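Local coordinates for protein nucleoporin NUP145N (Chaetomium thermophilum, PDB 5HB6) that forms part of the nuclear pore complex, probably both as a structural component and as a docking site for transport factors, and carries an autopeptidase domain, at residues Ala10-Arg14 with Asn49-Leu53; Asn82-Ser88 with Ala131-Phe137. The protein carries 1 engineered substitution. One frame throughout, in Å; residues are numbered along the deposited sequence. Where two conformers were deposited one is given.

Contact 1 of 2, residues Ala10-Arg14 with Asn49-Leu53. With SO4 (sulfate ion), chain D.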
# COMPACT_ATOMS: atom_id res chain seq x y z
N ALA A 10 6.11 6.47 -13.84
CA ALA A 10 6.91 5.57 -14.67
C ALA A 10 7.87 6.35 -15.56
O ALA A 10 9.05 5.97 -15.70
CB ALA A 10 5.99 4.68 -15.50
N ASP A 11 7.42 7.47 -16.13
CA ASP A 11 8.30 8.28 -16.97
C ASP A 11 9.44 8.91 -16.16
O ASP A 11 10.58 8.97 -16.64
CB ASP A 11 7.50 9.37 -17.69
CG ASP A 11 6.71 8.83 -18.89
OD1 ASP A 11 7.02 7.72 -19.39
OD2 ASP A 11 5.80 9.54 -19.36
N ASP A 12 9.15 9.37 -14.93
CA ASP A 12 10.20 9.88 -14.05
C ASP A 12 11.24 8.81 -13.80
O ASP A 12 12.45 9.08 -13.79
CB ASP A 12 9.62 10.24 -12.66
CG ASP A 12 8.72 11.49 -12.61
OD1 ASP A 12 8.83 12.38 -13.50
OD2 ASP A 12 7.93 11.58 -11.59
N ILE A 13 10.79 7.58 -13.54
CA ILE A 13 11.71 6.51 -13.18
C ILE A 13 12.54 6.10 -14.39
O ILE A 13 13.76 5.85 -14.28
CB ILE A 13 10.92 5.33 -12.59
CG1 ILE A 13 10.25 5.76 -11.28
CG2 ILE A 13 11.83 4.13 -12.35
CD1 ILE A 13 9.13 4.85 -10.85
N ARG A 14 11.92 6.06 -15.57
CA ARG A 14 12.66 5.72 -16.78
C ARG A 14 13.75 6.75 -17.08
O ARG A 14 14.78 6.43 -17.70
CB ARG A 14 11.68 5.63 -17.94
CG ARG A 14 10.87 4.35 -17.92
CD ARG A 14 9.65 4.42 -18.83
NE ARG A 14 8.84 3.22 -18.66
CZ ARG A 14 7.51 3.20 -18.74
NH1 ARG A 14 6.82 4.30 -19.00
NH2 ARG A 14 6.87 2.05 -18.56
N ASN A 49 8.99 -4.32 -14.49
CA ASN A 49 8.33 -3.82 -15.69
C ASN A 49 7.26 -2.81 -15.30
O ASN A 49 6.16 -3.18 -14.87
CB ASN A 49 7.71 -4.98 -16.46
CG ASN A 49 7.04 -4.55 -17.76
OD1 ASN A 49 7.00 -3.36 -18.10
ND2 ASN A 49 6.52 -5.52 -18.51
N LEU A 50 7.59 -1.53 -15.44
CA LEU A 50 6.69 -0.48 -15.00
C LEU A 50 5.43 -0.41 -15.85
O LEU A 50 4.45 0.21 -15.42
CB LEU A 50 7.40 0.87 -15.03
CG LEU A 50 8.62 1.00 -14.13
CD1 LEU A 50 9.38 2.25 -14.52
CD2 LEU A 50 8.18 1.08 -12.69
N ASP A 51 5.43 -1.02 -17.03
CA ASP A 51 4.24 -1.07 -17.87
C ASP A 51 3.33 -2.23 -17.51
O ASP A 51 2.24 -2.35 -18.08
CB ASP A 51 4.63 -1.16 -19.34
CG ASP A 51 4.93 0.20 -19.95
OD1 ASP A 51 4.27 1.19 -19.56
OD2 ASP A 51 5.83 0.28 -20.81
N ASP A 52 3.75 -3.10 -16.60
CA ASP A 52 2.92 -4.22 -16.18
C ASP A 52 3.07 -4.38 -14.68
O ASP A 52 3.41 -5.43 -14.16
CB ASP A 52 3.29 -5.50 -16.92
CG ASP A 52 2.25 -6.58 -16.75
OD1 ASP A 52 1.08 -6.22 -16.47
OD2 ASP A 52 2.59 -7.78 -16.90
N LEU A 53 2.80 -3.28 -13.98
CA LEU A 53 2.84 -3.21 -12.53
C LEU A 53 1.45 -3.17 -11.94
O LEU A 53 1.10 -4.01 -11.09
CB LEU A 53 3.62 -1.96 -12.12
CG LEU A 53 4.11 -1.85 -10.68
CD1 LEU A 53 5.38 -1.00 -10.61
CD2 LEU A 53 3.03 -1.26 -9.81
S SO4 D . 10.04 -0.32 -18.07
O1 SO4 D . 10.14 -0.86 -16.71
O2 SO4 D . 10.86 0.88 -18.17
O3 SO4 D . 8.63 -0.06 -18.37
O4 SO4 D . 10.53 -1.32 -19.02

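Contact 2 of 2, residues Asn82-Ser88 with Ala131-Phe137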
# COMPACT_ATOMS: atom_id res chain seq x y z
N ASN A 82 9.18 -6.18 -1.84
CA ASN A 82 8.86 -6.97 -0.64
C ASN A 82 9.60 -6.37 0.55
O ASN A 82 10.51 -6.96 1.14
CB ASN A 82 9.22 -8.44 -0.86
CG ASN A 82 8.60 -9.35 0.19
OD1 ASN A 82 7.78 -8.91 1.00
ND2 ASN A 82 8.97 -10.64 0.16
N VAL A 83 9.18 -5.16 0.90
CA VAL A 83 9.90 -4.31 1.84
C VAL A 83 8.89 -3.59 2.72
O VAL A 83 7.68 -3.60 2.44
CB VAL A 83 10.79 -3.29 1.10
CG1 VAL A 83 11.81 -3.99 0.20
CG2 VAL A 83 9.94 -2.31 0.28
N PRO A 84 9.34 -2.91 3.76
CA PRO A 84 8.40 -2.17 4.62
C PRO A 84 7.58 -1.14 3.84
O PRO A 84 8.08 -0.45 2.95
CB PRO A 84 9.33 -1.52 5.65
CG PRO A 84 10.48 -2.45 5.75
CD PRO A 84 10.70 -2.93 4.35
N ALA A 85 6.30 -1.03 4.21
CA ALA A 85 5.38 -0.15 3.48
C ALA A 85 4.32 0.37 4.42
O ALA A 85 3.95 -0.30 5.40
CB ALA A 85 4.69 -0.86 2.29
N LEU A 86 3.78 1.54 4.07
CA LEU A 86 2.66 2.16 4.74
C LEU A 86 1.47 2.06 3.81
O LEU A 86 1.47 2.65 2.71
CB LEU A 86 3.00 3.61 5.08
CG LEU A 86 1.83 4.48 5.58
CD1 LEU A 86 1.38 4.07 6.93
CD2 LEU A 86 2.25 5.96 5.65
N ILE A 87 0.41 1.39 4.27
CA ILE A 87 -0.76 1.11 3.45
C ILE A 87 -1.90 1.94 4.01
O ILE A 87 -2.13 1.95 5.22
CB ILE A 87 -1.09 -0.39 3.49
CG1 ILE A 87 0.08 -1.17 2.91
CG2 ILE A 87 -2.38 -0.68 2.76
CD1 ILE A 87 -0.06 -2.65 3.08
N SER A 88 -2.64 2.61 3.13
CA SER A 88 -3.76 3.44 3.55
C SER A 88 -4.96 3.01 2.74
O SER A 88 -4.91 3.08 1.51
CB SER A 88 -3.44 4.93 3.33
OG SER A 88 -2.26 5.30 4.03
N ALA A 131 -4.86 3.49 8.11
CA ALA A 131 -3.48 3.41 7.66
C ALA A 131 -2.70 2.56 8.64
O ALA A 131 -2.90 2.64 9.86
CB ALA A 131 -2.86 4.79 7.54
N PHE A 132 -1.82 1.74 8.09
CA PHE A 132 -1.02 0.84 8.91
C PHE A 132 0.26 0.50 8.15
O PHE A 132 0.30 0.57 6.91
CB PHE A 132 -1.80 -0.43 9.24
CG PHE A 132 -2.29 -1.19 8.02
CD1 PHE A 132 -3.49 -0.85 7.40
CD2 PHE A 132 -1.55 -2.23 7.49
CE1 PHE A 132 -3.93 -1.53 6.29
CE2 PHE A 132 -2.01 -2.92 6.36
CZ PHE A 132 -3.18 -2.55 5.76
N SER A 133 1.28 0.10 8.89
CA SER A 133 2.52 -0.35 8.28
C SER A 133 2.60 -1.87 8.31
O SER A 133 2.06 -2.55 9.19
CB SER A 133 3.73 0.24 9.00
OG SER A 133 3.92 1.61 8.70
N VAL A 134 3.35 -2.39 7.35
CA VAL A 134 3.75 -3.79 7.33
C VAL A 134 5.26 -3.80 7.17
O VAL A 134 5.87 -2.86 6.64
CB VAL A 134 3.04 -4.59 6.21
CG1 VAL A 134 1.53 -4.54 6.42
CG2 VAL A 134 3.42 -4.09 4.82
N GLU A 135 5.87 -4.88 7.62
CA GLU A 135 7.32 -5.04 7.49
C GLU A 135 7.73 -5.61 6.16
O GLU A 135 8.89 -5.47 5.77
CB GLU A 135 7.84 -5.96 8.60
CG GLU A 135 7.67 -5.36 9.97
CD GLU A 135 8.16 -3.93 10.04
OE1 GLU A 135 9.33 -3.68 9.69
OE2 GLU A 135 7.36 -3.04 10.45
N HIS A 136 6.81 -6.25 5.46
CA HIS A 136 7.08 -6.90 4.18
C HIS A 136 5.76 -7.50 3.74
O HIS A 136 4.76 -7.33 4.43
CB HIS A 136 8.13 -8.00 4.33
CG HIS A 136 7.83 -8.95 5.44
ND1 HIS A 136 6.75 -9.80 5.42
CD2 HIS A 136 8.44 -9.13 6.64
CE1 HIS A 136 6.72 -10.49 6.55
NE2 HIS A 136 7.74 -10.10 7.31
N PHE A 137 5.75 -8.21 2.62
CA PHE A 137 4.54 -8.81 2.09
C PHE A 137 4.62 -10.33 2.06
O PHE A 137 3.88 -10.98 1.32
CB PHE A 137 4.22 -8.22 0.72
CG PHE A 137 3.87 -6.77 0.79
CD1 PHE A 137 2.56 -6.37 0.98
CD2 PHE A 137 4.85 -5.80 0.72
CE1 PHE A 137 2.25 -5.04 1.07
CE2 PHE A 137 4.54 -4.45 0.81
CZ PHE A 137 3.24 -4.07 0.98

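Contact 1 of 2, residues Ala10-Arg14 with Asn49-Leu53
The single helical turn 10-14, tied by R14 N to A10 O at 2.9 Å, packs against a tight turn in 49-53, part of the loop between strands 35-39 and 58-61 of the Nup98-type autopeptidase domain. In that turn D52 N bonds to N49 O at 3.0 Å, and the side-chain oxygen N49 OD1 accepts a hydrogen bond from D51 N, also at 3.0 Å, making an Asx turn. The backbones come closest at A10 and L50, with CA atoms 6.1 Å apart. L50 points at the helix and fills the apolar part of the contact: its CB lies 4.1 Å from A10 CB and its CD1 3.8 Å from I13 CG2. I13 also touches F27 and L45, joining this patch to neighbouring loops. Toward solvent the chemistry turns ionic. R14 extends across the interface between two acids: R14 NH2 meets D51 OD1 at 2.9 Å in a salt bridge whose hydrogen bond is weak, bent to 145°, while within the helix NH1 makes a long, weak salt bridge of 3.4 Å to D11 OD1. A sulfate, probably from the crystallisation liquor, joins both segments and R21: R14 NH2 donates to its O3 at 2.8 Å, and L50 N to its O1 at 2.9 Å.

Contact 2 of 2, residues Asn82-Ser88 with Ala131-Phe137
Strands 85-88 and 131-134 are antiparallel neighbours within the main sheet of the autopeptidase domain, 4.6 Å apart at closest approach. Four backbone hydrogen bonds pair them: A85 N to V134 O (3.1 Å), V134 N to A85 O (2.9 Å), I87 N to F132 O (2.8 Å) and F132 N to I87 O (2.9 Å). L86 with S133 and S88 with A131 are the non-hydrogen-bonded pairs. Apolar contacts gather on the face of A85, I87, F132 and V134. I87 CB sits over the F132 ring, 4.1 Å from its centroid, a CH-pi contact, and I87 CD1 reaches V134 CG1 at 4.2 Å and F137 CE1 at 3.9 Å. On the other face S133 OG is hydrogen-bonded to E121 and K40. H136-F137-A138 probably corresponds to the family's His-Phe-Ser/Thr cleavage sequence, with A138 the likely engineered position. One side-chain hydrogen bond joins the segments beyond the strands: N82 OD1 accepts from F137 N at 2.7 Å.

Overall arrangement
All four segments belong to one autopeptidase domain but share no secondary-structure element. Contact 2 lies about 6 Å from the chain centre, measured centre to centre, and joins two inner strands of the six-stranded sheet, flanked by strands 35-39 and 119-124. Contact 1 sits about 17 Å out, where a short helix following edge strand 4-7 meets a loop. Backbone pairing and apolar packing make contact 2 by far the larger, burying 654 Å² against 228 Å². Contact 1 has no hydrogen bond between its backbones and relies on one leucine, an exposed salt-bridge network and a bound ion. Their nearest atoms are about 11 Å apart, so they do not touch.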